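Local coordinates for protein glycine cleavage system transcriptional repressor, putative (Vibrio cholerae, PDB 1U8S) that probably represses transcription of the glycine cleavage system genes, as a dimer of chains each built from two ACT domains, at residues Cys20-Arg25 against Gln71-Ile76; Arg38-Met41 against Phe46-Leu49; Leu104-Lys109 against Phe141-Ser146. All coordinates share one frame; numbering follows the deposited sequence.

Interaction 1: residues Cys20-Arg25 against Gln71-Ile76; sequences CNEVVR and QQHDLI
The two oxygens of the Glu22 carboxylate have different neighbours: OE1 forms a salt bridge with Arg16, while OE2 lies over one face of the His73 imidazole, 2.8 Å from His73 NE2. This belongs to the first ACT domain, a beta-alpha-beta-beta-alpha-beta fold. Helix 19-28, the first of its two helices, meets here the loop that leads from the second, 56-71, into the last strand, 76-82. Close as the two polar atoms are, the approach is over the ring and not along an N-H, so the angle is poor for a hydrogen bond. Glu22 OE2 is also 3.2 Å from His73 CD2 and 3.3 Å from CE1, which places the oxygen over the NE2 end of the ring. The carboxylate plane is turned 65° from that of the imidazole. A carboxylate this near would probably favour a protonated imidazole, with Arg16 offsetting part of its charge. Beyond CG the Glu22 chain is extended, and it comes from the opposite direction to His73, bridging backbones whose CA atoms stand 10.3 Å apart. At the other nitrogen, a hydrogen bond from His73 ND1 to Leu69 O at the end of helix 56-71 steadies the ring. Asp74, in a left-handed backbone conformation (phi 58°), separates His73 from Leu75, yet both of these start toward the helix. Leu75 also packs on Ile19, and its extended side chain ends in CD1, which meets Val23 CG2 at 4.5 Å.

Interaction 2: residues Arg38-Met41 against Phe46-Leu49; sequences RIAM and FTLL
Ala40 O receives two donors from Thr47: the backbone N at 2.8 Å and the side-chain OG1 at 2.7 Å. They arrive from different directions, the amide nearly along the C=O axis, the hydroxyl from above the carbonyl plane, 48° out of it. Thr47 OG1 can do this because it sits between its own backbone N and carbonyl carbon (chi1 63°), which also brings it to 3.3 Å from Ala40 CB. In return Ala40 N binds Thr47 O at 2.9 Å, and Arg38 and Leu49 repeat the reciprocal amide pair. These are the hydrogen-bonded pairs of an antiparallel beta hairpin, strands 33-42 and 45-54 of the first ACT domain, alternating with the non-hydrogen-bonded pairs Ile39-Leu48 and Met41-Phe46. On the face of the latter pairs, Ile39 and Leu48 run alongside each other, with Ile39 CG1 3.8 Å from Leu48 CD1. The other branch, Ile39 CG2, approaches the Phe46 ring obliquely at CE1, 4.1 Å away. Helix 19-28 packs on this face through Cys20 and Val23. On the opposite face, with Ala40 and Thr47, Arg38 CB touches Leu49 CB at 3.9 Å; a turn in the arginine chain (chi2 -74°) then carries the guanidinium off to Asp36, with which NH1 forms a salt bridge. Thr47 and Leu49 pack on Leu49 of the second subunit, and the backbone of Ile39, on the edge strand, is hydrogen-bonded to that subunit.

Interaction 3: residues Leu104-Lys109 against Phe141-Ser146; sequences LGLTEK and FHIAIS
Thr107 and Ile143 bring their CA atoms to 6.7 Å where the beginning of helix 107-116 passes over strand 141-149. The approach is filled mainly by the end of one side chain: Ile143 extends its CG1 branch (chi2 177°) toward the helix, and its CD1 meets the backbone as well as side chains. Ile143 CD1 is 3.4 Å from Thr107 CA and 4.0 Å from Leu106 CG, so the methyl rests against both consecutive residues. The Leu106 side chain runs at a slant to that of Ile143, touching with CG and CD2. The hydroxyl of Thr107 faces the strand too. Its OG1 is 3.3 Å from Ile143 CD1 and 3.4 Å from Phe141 CE2, the second approach being at the edge of the phenyl ring and in its plane. An oxygen there meets the slightly electropositive C-H rim and not the pi cloud, a weakly polar contact within an otherwise apolar interface. The Thr107 and Phe141 side chains cross at about a right angle. Topologically this is the first helix of the second ACT domain packing on an inner strand of its four-stranded antiparallel sheet, in which 141-149 runs between 120-128 and 92-100. All four touching residues are buried. Thr107 OG1 is anti to the carbonyl carbon (chi1 -61°), which sets it beside its own backbone N and turns it to the strand. Lys109 N binds Leu106 O at 3.0 Å, helping to hold the turn from which these side chains project. Further along the helix Phe110 also packs on Ile143, and Ala126 of the neighbouring strand touches both Thr107 and Phe141. From the second subunit, Val24 packs on Thr107, while Arg25 of that subunit forms a salt bridge with Glu108.

In the fold
Interactions 1 and 2 share the first ACT domain and touch: Cys20 CB lies 3.4 Å from Phe46 CE1, so helix 19-28 serves both, turning one flank to the 71-76 loop and another to the hairpin. Interaction 3 belongs to the second domain, its centre about 34 Å from that of interaction 1 and on the opposite side of the chain's centre. Interactions 2 and 3 are buried, the former built on backbone hydrogen bonds within a sheet, the latter on helix-to-sheet packing. Interaction 1 is only partly buried, with a charged group over a ring and a thin apolar contact. All three border the second subunit.

Interaction 1: residues Cys20-Arg25 against Gln71-Ile76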
ATOM      1  N   CYS B  20      -9.919  -5.624  -9.345  1.00 58.74           N
ATOM      2  CA  CYS B  20      -8.465  -5.634  -9.502  1.00 57.80           C
ATOM      3  C   CYS B  20      -8.004  -6.341 -10.783  1.00 57.93           C
ATOM      4  O   CYS B  20      -6.885  -6.133 -11.242  1.00 57.50           O
ATOM      5  CB  CYS B  20      -7.812  -6.288  -8.279  1.00 58.86           C
ATOM      6  SG  CYS B  20      -6.010  -6.103  -8.186  1.00 57.46           S
ATOM      7  N   ASN B  21      -8.858  -7.182 -11.356  1.00 58.91           N
ATOM      8  CA  ASN B  21      -8.517  -7.873 -12.595  1.00 59.56           C
ATOM      9  C   ASN B  21      -8.440  -6.858 -13.722  1.00 59.28           C
ATOM     10  O   ASN B  21      -7.420  -6.726 -14.392  1.00 60.25           O
ATOM     11  CB  ASN B  21      -9.581  -8.916 -12.952  1.00 61.10           C
ATOM     12  CG  ASN B  21      -9.273 -10.287 -12.385  1.00 62.75           C
ATOM     13  OD1 ASN B  21     -10.182 -11.038 -12.021  1.00 64.86           O
ATOM     14  ND2 ASN B  21      -7.991 -10.633 -12.327  1.00 62.59           N
ATOM     15  N   GLU B  22      -9.536  -6.138 -13.916  1.00 58.69           N
ATOM     16  CA  GLU B  22      -9.633  -5.139 -14.970  1.00 58.42           C
ATOM     17  C   GLU B  22      -8.527  -4.102 -14.888  1.00 57.26           C
ATOM     18  O   GLU B  22      -8.005  -3.663 -15.913  1.00 56.85           O
ATOM     19  CB  GLU B  22     -10.999  -4.459 -14.896  1.00 59.71           C
ATOM     20  CG  GLU B  22     -12.153  -5.450 -14.917  1.00 61.75           C
ATOM     21  CD  GLU B  22     -13.439  -4.867 -14.365  1.00 62.91           C
ATOM     22  OE1 GLU B  22     -14.394  -5.643 -14.140  1.00 61.96           O
ATOM     23  OE2 GLU B  22     -13.497  -3.634 -14.159  1.00 64.52           O
ATOM     24  N   VAL B  23      -8.162  -3.713 -13.673  1.00 56.28           N
ATOM     25  CA  VAL B  23      -7.114  -2.719 -13.502  1.00 54.50           C
ATOM     26  C   VAL B  23      -5.785  -3.191 -14.066  1.00 53.74           C
ATOM     27  O   VAL B  23      -5.196  -2.520 -14.913  1.00 53.15           O
ATOM     28  CB  VAL B  23      -6.927  -2.348 -12.032  1.00 54.76           C
ATOM     29  CG1 VAL B  23      -5.818  -1.320 -11.901  1.00 56.11           C
ATOM     30  CG2 VAL B  23      -8.226  -1.788 -11.478  1.00 55.01           C
ATOM     31  N   VAL B  24      -5.305  -4.340 -13.610  1.00 53.27           N
ATOM     32  CA  VAL B  24      -4.031  -4.845 -14.117  1.00 55.02           C
ATOM     33  C   VAL B  24      -4.210  -5.290 -15.559  1.00 55.68           C
ATOM     34  O   VAL B  24      -3.255  -5.343 -16.336  1.00 56.39           O
ATOM     35  CB  VAL B  24      -3.505  -6.051 -13.289  1.00 54.24           C
ATOM     36  CG1 VAL B  24      -3.464  -5.693 -11.818  1.00 54.19           C
ATOM     37  CG2 VAL B  24      -4.370  -7.274 -13.529  1.00 54.71           C
ATOM     38  N   ARG B  25      -5.452  -5.611 -15.901  1.00 56.21           N
ATOM     39  CA  ARG B  25      -5.803  -6.066 -17.238  1.00 56.15           C
ATOM     40  C   ARG B  25      -5.622  -4.914 -18.211  1.00 53.89           C
ATOM     41  O   ARG B  25      -4.953  -5.039 -19.236  1.00 52.94           O
ATOM     42  CB  ARG B  25      -7.258  -6.551 -17.239  1.00 58.88           C
ATOM     43  CG  ARG B  25      -7.780  -7.056 -18.569  1.00 62.57           C
ATOM     44  CD  ARG B  25      -9.204  -7.588 -18.424  1.00 65.69           C
ATOM     45  NE  ARG B  25      -9.838  -7.761 -19.725  1.00 68.55           N
ATOM     46  CZ  ARG B  25     -10.060  -6.767 -20.579  1.00 71.07           C
ATOM     47  NH1 ARG B  25      -9.701  -5.526 -20.266  1.00 72.30           N
ATOM     48  NH2 ARG B  25     -10.635  -7.007 -21.750  1.00 72.79           N
ATOM     49  N   GLN B  71     -15.472   4.880 -14.648  1.00 68.26           N
ATOM     50  CA  GLN B  71     -16.794   5.438 -14.878  1.00 69.12           C
ATOM     51  C   GLN B  71     -17.845   4.342 -14.751  1.00 68.27           C
ATOM     52  O   GLN B  71     -18.845   4.503 -14.056  1.00 67.25           O
ATOM     53  CB  GLN B  71     -16.856   6.061 -16.276  1.00 71.41           C
ATOM     54  CG  GLN B  71     -18.253   6.481 -16.718  1.00 73.98           C
ATOM     55  CD  GLN B  71     -18.408   6.469 -18.233  1.00 76.07           C
ATOM     56  OE1 GLN B  71     -18.166   5.446 -18.887  1.00 76.28           O
ATOM     57  NE2 GLN B  71     -18.817   7.603 -18.796  1.00 76.50           N
ATOM     58  N   GLN B  72     -17.592   3.219 -15.413  1.00 68.68           N
ATOM     59  CA  GLN B  72     -18.523   2.097 -15.417  1.00 70.86           C
ATOM     60  C   GLN B  72     -18.451   1.164 -14.204  1.00 71.35           C
ATOM     61  O   GLN B  72     -19.117   0.122 -14.169  1.00 69.75           O
ATOM     62  CB  GLN B  72     -18.331   1.287 -16.701  1.00 71.87           C
ATOM     63  CG  GLN B  72     -16.880   0.941 -17.008  1.00 72.09           C
ATOM     64  CD  GLN B  72     -16.741   0.030 -18.217  1.00 73.15           C
ATOM     65  OE1 GLN B  72     -17.253  -1.092 -18.228  1.00 72.33           O
ATOM     66  NE2 GLN B  72     -16.052   0.511 -19.246  1.00 74.91           N
ATOM     67  N   HIS B  73     -17.651   1.547 -13.212  1.00 72.89           N
ATOM     68  CA  HIS B  73     -17.497   0.748 -12.001  1.00 73.28           C
ATOM     69  C   HIS B  73     -17.539   1.610 -10.742  1.00 72.50           C
ATOM     70  O   HIS B  73     -17.257   1.132  -9.645  1.00 72.93           O
ATOM     71  CB  HIS B  73     -16.182  -0.038 -12.055  1.00 74.93           C
ATOM     72  CG  HIS B  73     -16.125  -1.034 -13.174  1.00 77.39           C
ATOM     73  ND1 HIS B  73     -15.976  -0.662 -14.492  1.00 77.67           N
ATOM     74  CD2 HIS B  73     -16.245  -2.384 -13.173  1.00 78.06           C
ATOM     75  CE1 HIS B  73     -16.008  -1.741 -15.258  1.00 78.20           C
ATOM     76  NE2 HIS B  73     -16.171  -2.798 -14.482  1.00 78.17           N
ATOM     77  N   ASP B  74     -17.902   2.879 -10.902  1.00 72.38           N
ATOM     78  CA  ASP B  74     -17.974   3.801  -9.774  1.00 72.45           C
ATOM     79  C   ASP B  74     -16.618   3.891  -9.078  1.00 71.28           C
ATOM     80  O   ASP B  74     -16.519   4.262  -7.905  1.00 71.54           O
ATOM     81  CB  ASP B  74     -19.055   3.344  -8.786  1.00 74.88           C
ATOM     82  CG  ASP B  74     -20.386   4.053  -9.010  1.00 77.57           C
ATOM     83  OD1 ASP B  74     -20.462   5.274  -8.733  1.00 77.61           O
ATOM     84  OD2 ASP B  74     -21.352   3.396  -9.465  1.00 78.89           O
ATOM     85  N   LEU B  75     -15.578   3.551  -9.830  1.00 68.40           N
ATOM     86  CA  LEU B  75     -14.206   3.574  -9.354  1.00 65.69           C
ATOM     87  C   LEU B  75     -13.713   5.026  -9.391  1.00 64.16           C
ATOM     88  O   LEU B  75     -14.195   5.823 -10.188  1.00 65.56           O
ATOM     89  CB  LEU B  75     -13.373   2.695 -10.279  1.00 66.20           C
ATOM     90  CG  LEU B  75     -12.011   2.153  -9.862  1.00 67.90           C
ATOM     91  CD1 LEU B  75     -11.514   1.226 -10.962  1.00 67.82           C
ATOM     92  CD2 LEU B  75     -11.034   3.287  -9.635  1.00 68.25           C
ATOM     93  N   ILE B  76     -12.771   5.378  -8.526  1.00 61.85           N
ATOM     94  CA  ILE B  76     -12.242   6.741  -8.506  1.00 59.74           C
ATOM     95  C   ILE B  76     -10.761   6.678  -8.833  1.00 58.06           C
ATOM     96  O   ILE B  76     -10.011   6.001  -8.139  1.00 57.76           O
ATOM     97  CB  ILE B  76     -12.376   7.387  -7.121  1.00 60.47           C
ATOM     98  CG1 ILE B  76     -13.746   7.085  -6.525  1.00 61.81           C
ATOM     99  CG2 ILE B  76     -12.204   8.892  -7.236  1.00 61.42           C
ATOM    100  CD1 ILE B  76     -13.907   7.598  -5.100  1.00 62.28           C
TER

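Interaction 2: residues Arg38-Met41 against Phe46-Leu49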
ATOM      1  N   ARG B  38       0.525  -1.566  -4.326  1.00 31.48           N
ATOM      2  CA  ARG B  38       0.058  -1.848  -2.979  1.00 30.44           C
ATOM      3  C   ARG B  38      -1.452  -1.982  -3.080  1.00 33.01           C
ATOM      4  O   ARG B  38      -2.148  -1.122  -3.649  1.00 30.46           O
ATOM      5  CB  ARG B  38       0.415  -0.719  -2.023  1.00 27.81           C
ATOM      6  CG  ARG B  38       1.902  -0.506  -1.855  1.00 27.89           C
ATOM      7  CD  ARG B  38       2.549  -1.583  -1.015  1.00 27.22           C
ATOM      8  NE  ARG B  38       3.901  -1.171  -0.676  1.00 28.79           N
ATOM      9  CZ  ARG B  38       4.928  -1.234  -1.516  1.00 33.50           C
ATOM     10  NH1 ARG B  38       4.754  -1.721  -2.748  1.00 29.52           N
ATOM     11  NH2 ARG B  38       6.112  -0.764  -1.145  1.00 31.28           N
ATOM     12  N   ILE B  39      -1.949  -3.083  -2.533  1.00 32.73           N
ATOM     13  CA  ILE B  39      -3.362  -3.367  -2.552  1.00 33.90           C
ATOM     14  C   ILE B  39      -3.843  -3.532  -1.124  1.00 33.83           C
ATOM     15  O   ILE B  39      -3.277  -4.293  -0.337  1.00 33.45           O
ATOM     16  CB  ILE B  39      -3.630  -4.651  -3.357  1.00 34.21           C
ATOM     17  CG1 ILE B  39      -3.042  -4.501  -4.765  1.00 35.00           C
ATOM     18  CG2 ILE B  39      -5.119  -4.947  -3.395  1.00 32.29           C
ATOM     19  CD1 ILE B  39      -3.049  -5.776  -5.586  1.00 35.23           C
ATOM     20  N   ALA B  40      -4.892  -2.807  -0.787  1.00 34.69           N
ATOM     21  CA  ALA B  40      -5.441  -2.880   0.554  1.00 36.74           C
ATOM     22  C   ALA B  40      -6.951  -2.849   0.475  1.00 37.00           C
ATOM     23  O   ALA B  40      -7.524  -2.176  -0.376  1.00 38.09           O
ATOM     24  CB  ALA B  40      -4.938  -1.704   1.403  1.00 33.06           C
ATOM     25  N   MET B  41      -7.584  -3.605   1.359  1.00 40.67           N
ATOM     26  CA  MET B  41      -9.033  -3.647   1.439  1.00 43.07           C
ATOM     27  C   MET B  41      -9.384  -2.860   2.689  1.00 41.42           C
ATOM     28  O   MET B  41      -9.223  -3.360   3.794  1.00 41.68           O
ATOM     29  CB  MET B  41      -9.520  -5.100   1.554  1.00 45.78           C
ATOM     30  CG  MET B  41     -10.860  -5.276   2.294  1.00 54.79           C
ATOM     31  SD  MET B  41     -12.368  -4.619   1.466  1.00 60.85           S
ATOM     32  CE  MET B  41     -13.294  -6.170   1.196  1.00 59.54           C
ATOM     33  N   PHE B  46     -11.831  -1.146  -2.209  1.00 39.04           N
ATOM     34  CA  PHE B  46     -10.657  -1.726  -2.842  1.00 39.18           C
ATOM     35  C   PHE B  46      -9.744  -0.514  -3.053  1.00 38.29           C
ATOM     36  O   PHE B  46     -10.126   0.436  -3.735  1.00 37.82           O
ATOM     37  CB  PHE B  46     -11.068  -2.359  -4.187  1.00 39.02           C
ATOM     38  CG  PHE B  46      -9.934  -2.540  -5.164  1.00 38.58           C
ATOM     39  CD1 PHE B  46      -9.091  -3.644  -5.088  1.00 39.49           C
ATOM     40  CD2 PHE B  46      -9.712  -1.601  -6.175  1.00 39.22           C
ATOM     41  CE1 PHE B  46      -8.038  -3.813  -6.008  1.00 38.94           C
ATOM     42  CE2 PHE B  46      -8.664  -1.759  -7.097  1.00 39.23           C
ATOM     43  CZ  PHE B  46      -7.830  -2.868  -7.009  1.00 38.25           C
ATOM     44  N   THR B  47      -8.564  -0.519  -2.439  1.00 37.08           N
ATOM     45  CA  THR B  47      -7.644   0.607  -2.603  1.00 36.78           C
ATOM     46  C   THR B  47      -6.349   0.119  -3.225  1.00 35.87           C
ATOM     47  O   THR B  47      -5.788  -0.901  -2.802  1.00 36.85           O
ATOM     48  CB  THR B  47      -7.332   1.325  -1.254  1.00 35.46           C
ATOM     49  OG1 THR B  47      -6.677   0.422  -0.364  1.00 37.76           O
ATOM     50  CG2 THR B  47      -8.604   1.802  -0.598  1.00 35.41           C
ATOM     51  N   LEU B  48      -5.870   0.871  -4.211  1.00 33.87           N
ATOM     52  CA  LEU B  48      -4.660   0.522  -4.946  1.00 32.49           C
ATOM     53  C   LEU B  48      -3.653   1.653  -5.236  1.00 32.89           C
ATOM     54  O   LEU B  48      -4.022   2.725  -5.717  1.00 29.94           O
ATOM     55  CB  LEU B  48      -5.080  -0.102  -6.268  1.00 31.38           C
ATOM     56  CG  LEU B  48      -4.013  -0.218  -7.334  1.00 31.37           C
ATOM     57  CD1 LEU B  48      -3.301  -1.530  -7.166  1.00 31.74           C
ATOM     58  CD2 LEU B  48      -4.661  -0.153  -8.706  1.00 35.01           C
ATOM     59  N   LEU B  49      -2.380   1.396  -4.938  1.00 33.76           N
ATOM     60  CA  LEU B  49      -1.307   2.340  -5.246  1.00 34.24           C
ATOM     61  C   LEU B  49      -0.557   1.605  -6.325  1.00 34.04           C
ATOM     62  O   LEU B  49      -0.294   0.420  -6.170  1.00 35.04           O
ATOM     63  CB  LEU B  49      -0.369   2.554  -4.060  1.00 33.35           C
ATOM     64  CG  LEU B  49      -0.998   3.278  -2.876  1.00 36.37           C
ATOM     65  CD1 LEU B  49       0.068   3.578  -1.819  1.00 30.57           C
ATOM     66  CD2 LEU B  49      -1.679   4.568  -3.379  1.00 35.49           C
TER

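Interaction 3: residues Leu104-Lys109 against Phe141-Ser146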
ATOM      1  N   LEU B 104      -1.391  13.734  22.018  1.00 57.72           N
ATOM      2  CA  LEU B 104      -0.936  15.038  21.542  1.00 56.85           C
ATOM      3  C   LEU B 104       0.376  15.075  20.734  1.00 54.59           C
ATOM      4  O   LEU B 104       1.470  14.977  21.293  1.00 53.81           O
ATOM      5  CB  LEU B 104      -0.826  15.995  22.734  1.00 59.28           C
ATOM      6  CG  LEU B 104      -0.846  17.503  22.465  1.00 61.00           C
ATOM      7  CD1 LEU B 104      -2.176  17.896  21.823  1.00 60.02           C
ATOM      8  CD2 LEU B 104      -0.642  18.256  23.779  1.00 61.02           C
ATOM      9  N   GLY B 105       0.242  15.224  19.417  1.00 52.20           N
ATOM     10  CA  GLY B 105       1.385  15.322  18.517  1.00 51.22           C
ATOM     11  C   GLY B 105       2.448  14.247  18.585  1.00 50.30           C
ATOM     12  O   GLY B 105       3.574  14.456  18.139  1.00 51.60           O
ATOM     13  N   LEU B 106       2.075  13.090  19.120  1.00 48.30           N
ATOM     14  CA  LEU B 106       2.972  11.956  19.286  1.00 44.82           C
ATOM     15  C   LEU B 106       3.298  11.179  18.007  1.00 44.05           C
ATOM     16  O   LEU B 106       4.462  10.828  17.767  1.00 43.92           O
ATOM     17  CB  LEU B 106       2.372  10.996  20.314  1.00 44.40           C
ATOM     18  CG  LEU B 106       3.285   9.902  20.861  1.00 43.96           C
ATOM     19  CD1 LEU B 106       4.356  10.544  21.732  1.00 40.69           C
ATOM     20  CD2 LEU B 106       2.460   8.904  21.662  1.00 45.14           C
ATOM     21  N   THR B 107       2.285  10.898  17.191  1.00 40.40           N
ATOM     22  CA  THR B 107       2.506  10.140  15.970  1.00 37.38           C
ATOM     23  C   THR B 107       3.547  10.766  15.050  1.00 38.77           C
ATOM     24  O   THR B 107       4.439  10.073  14.567  1.00 38.41           O
ATOM     25  CB  THR B 107       1.198   9.929  15.166  1.00 35.36           C
ATOM     26  OG1 THR B 107       0.256   9.196  15.958  1.00 32.45           O
ATOM     27  CG2 THR B 107       1.482   9.132  13.894  1.00 34.39           C
ATOM     28  N   GLU B 108       3.452  12.071  14.808  1.00 41.12           N
ATOM     29  CA  GLU B 108       4.401  12.738  13.916  1.00 41.64           C
ATOM     30  C   GLU B 108       5.830  12.763  14.462  1.00 39.39           C
ATOM     31  O   GLU B 108       6.783  13.027  13.725  1.00 38.47           O
ATOM     32  CB  GLU B 108       3.923  14.157  13.595  1.00 43.80           C
ATOM     33  CG  GLU B 108       3.486  14.944  14.809  1.00 49.86           C
ATOM     34  CD  GLU B 108       1.976  15.100  14.895  1.00 52.65           C
ATOM     35  OE1 GLU B 108       1.264  14.067  14.887  1.00 51.54           O
ATOM     36  OE2 GLU B 108       1.508  16.262  14.976  1.00 53.27           O
ATOM     37  N   LYS B 109       5.973  12.489  15.755  1.00 38.37           N
ATOM     38  CA  LYS B 109       7.287  12.428  16.395  1.00 36.68           C
ATOM     39  C   LYS B 109       7.954  11.157  15.879  1.00 34.97           C
ATOM     40  O   LYS B 109       9.142  11.133  15.570  1.00 33.62           O
ATOM     41  CB  LYS B 109       7.128  12.343  17.915  1.00 38.34           C
ATOM     42  CG  LYS B 109       6.687  13.641  18.567  1.00 40.94           C
ATOM     43  CD  LYS B 109       7.875  14.383  19.163  1.00 45.76           C
ATOM     44  CE  LYS B 109       7.540  15.832  19.435  1.00 46.15           C
ATOM     45  NZ  LYS B 109       6.169  15.931  19.991  1.00 48.34           N
ATOM     46  N   PHE B 141      -3.545   5.459  23.648  1.00 53.57           N
ATOM     47  CA  PHE B 141      -3.297   5.720  22.236  1.00 49.56           C
ATOM     48  C   PHE B 141      -2.200   4.773  21.737  1.00 46.95           C
ATOM     49  O   PHE B 141      -1.123   4.722  22.333  1.00 44.27           O
ATOM     50  CB  PHE B 141      -2.854   7.174  22.063  1.00 49.23           C
ATOM     51  CG  PHE B 141      -2.847   7.639  20.635  1.00 50.10           C
ATOM     52  CD1 PHE B 141      -4.042   7.828  19.945  1.00 48.80           C
ATOM     53  CD2 PHE B 141      -1.648   7.887  19.978  1.00 48.80           C
ATOM     54  CE1 PHE B 141      -4.043   8.257  18.622  1.00 48.31           C
ATOM     55  CE2 PHE B 141      -1.642   8.313  18.657  1.00 49.53           C
ATOM     56  CZ  PHE B 141      -2.845   8.499  17.979  1.00 48.19           C
ATOM     57  N   HIS B 142      -2.477   4.024  20.665  1.00 42.71           N
ATOM     58  CA  HIS B 142      -1.498   3.083  20.102  1.00 41.44           C
ATOM     59  C   HIS B 142      -1.060   3.441  18.679  1.00 39.26           C
ATOM     60  O   HIS B 142      -1.889   3.676  17.796  1.00 40.09           O
ATOM     61  CB  HIS B 142      -2.042   1.640  20.076  1.00 42.58           C
ATOM     62  CG  HIS B 142      -2.353   1.067  21.425  1.00 46.39           C
ATOM     63  ND1 HIS B 142      -2.495  -0.289  21.641  1.00 47.14           N
ATOM     64  CD2 HIS B 142      -2.578   1.660  22.624  1.00 47.28           C
ATOM     65  CE1 HIS B 142      -2.793  -0.504  22.910  1.00 47.59           C
ATOM     66  NE2 HIS B 142      -2.850   0.662  23.529  1.00 46.71           N
ATOM     67  N   ILE B 143       0.248   3.468  18.461  1.00 36.92           N
ATOM     68  CA  ILE B 143       0.813   3.765  17.145  1.00 34.17           C
ATOM     69  C   ILE B 143       1.471   2.493  16.610  1.00 32.37           C
ATOM     70  O   ILE B 143       2.149   1.779  17.345  1.00 32.35           O
ATOM     71  CB  ILE B 143       1.880   4.908  17.232  1.00 33.13           C
ATOM     72  CG1 ILE B 143       1.213   6.205  17.715  1.00 31.92           C
ATOM     73  CG2 ILE B 143       2.547   5.133  15.873  1.00 31.01           C
ATOM     74  CD1 ILE B 143       2.173   7.388  17.906  1.00 29.60           C
ATOM     75  N   ALA B 144       1.244   2.190  15.339  1.00 33.04           N
ATOM     76  CA  ALA B 144       1.855   1.009  14.717  1.00 33.82           C
ATOM     77  C   ALA B 144       2.442   1.420  13.371  1.00 32.92           C
ATOM     78  O   ALA B 144       1.723   1.886  12.484  1.00 33.80           O
ATOM     79  CB  ALA B 144       0.828  -0.101  14.528  1.00 31.46           C
ATOM     80  N   ILE B 145       3.746   1.244  13.230  1.00 31.31           N
ATOM     81  CA  ILE B 145       4.438   1.621  12.005  1.00 32.76           C
ATOM     82  C   ILE B 145       5.269   0.470  11.446  1.00 33.31           C
ATOM     83  O   ILE B 145       5.893  -0.283  12.200  1.00 34.72           O
ATOM     84  CB  ILE B 145       5.403   2.825  12.267  1.00 32.86           C
ATOM     85  CG1 ILE B 145       4.596   4.091  12.588  1.00 33.87           C
ATOM     86  CG2 ILE B 145       6.346   3.031  11.066  1.00 31.89           C
ATOM     87  CD1 ILE B 145       5.419   5.209  13.210  1.00 30.51           C
ATOM     88  N   SER B 146       5.284   0.342  10.124  1.00 33.11           N
ATOM     89  CA  SER B 146       6.094  -0.682   9.462  1.00 35.16           C
ATOM     90  C   SER B 146       7.037   0.062   8.544  1.00 35.13           C
ATOM     91  O   SER B 146       6.599   0.893   7.745  1.00 34.61           O
ATOM     92  CB  SER B 146       5.229  -1.649   8.645  1.00 34.84           C
ATOM     93  OG  SER B 146       4.564  -2.562   9.507  1.00 37.29           O
TER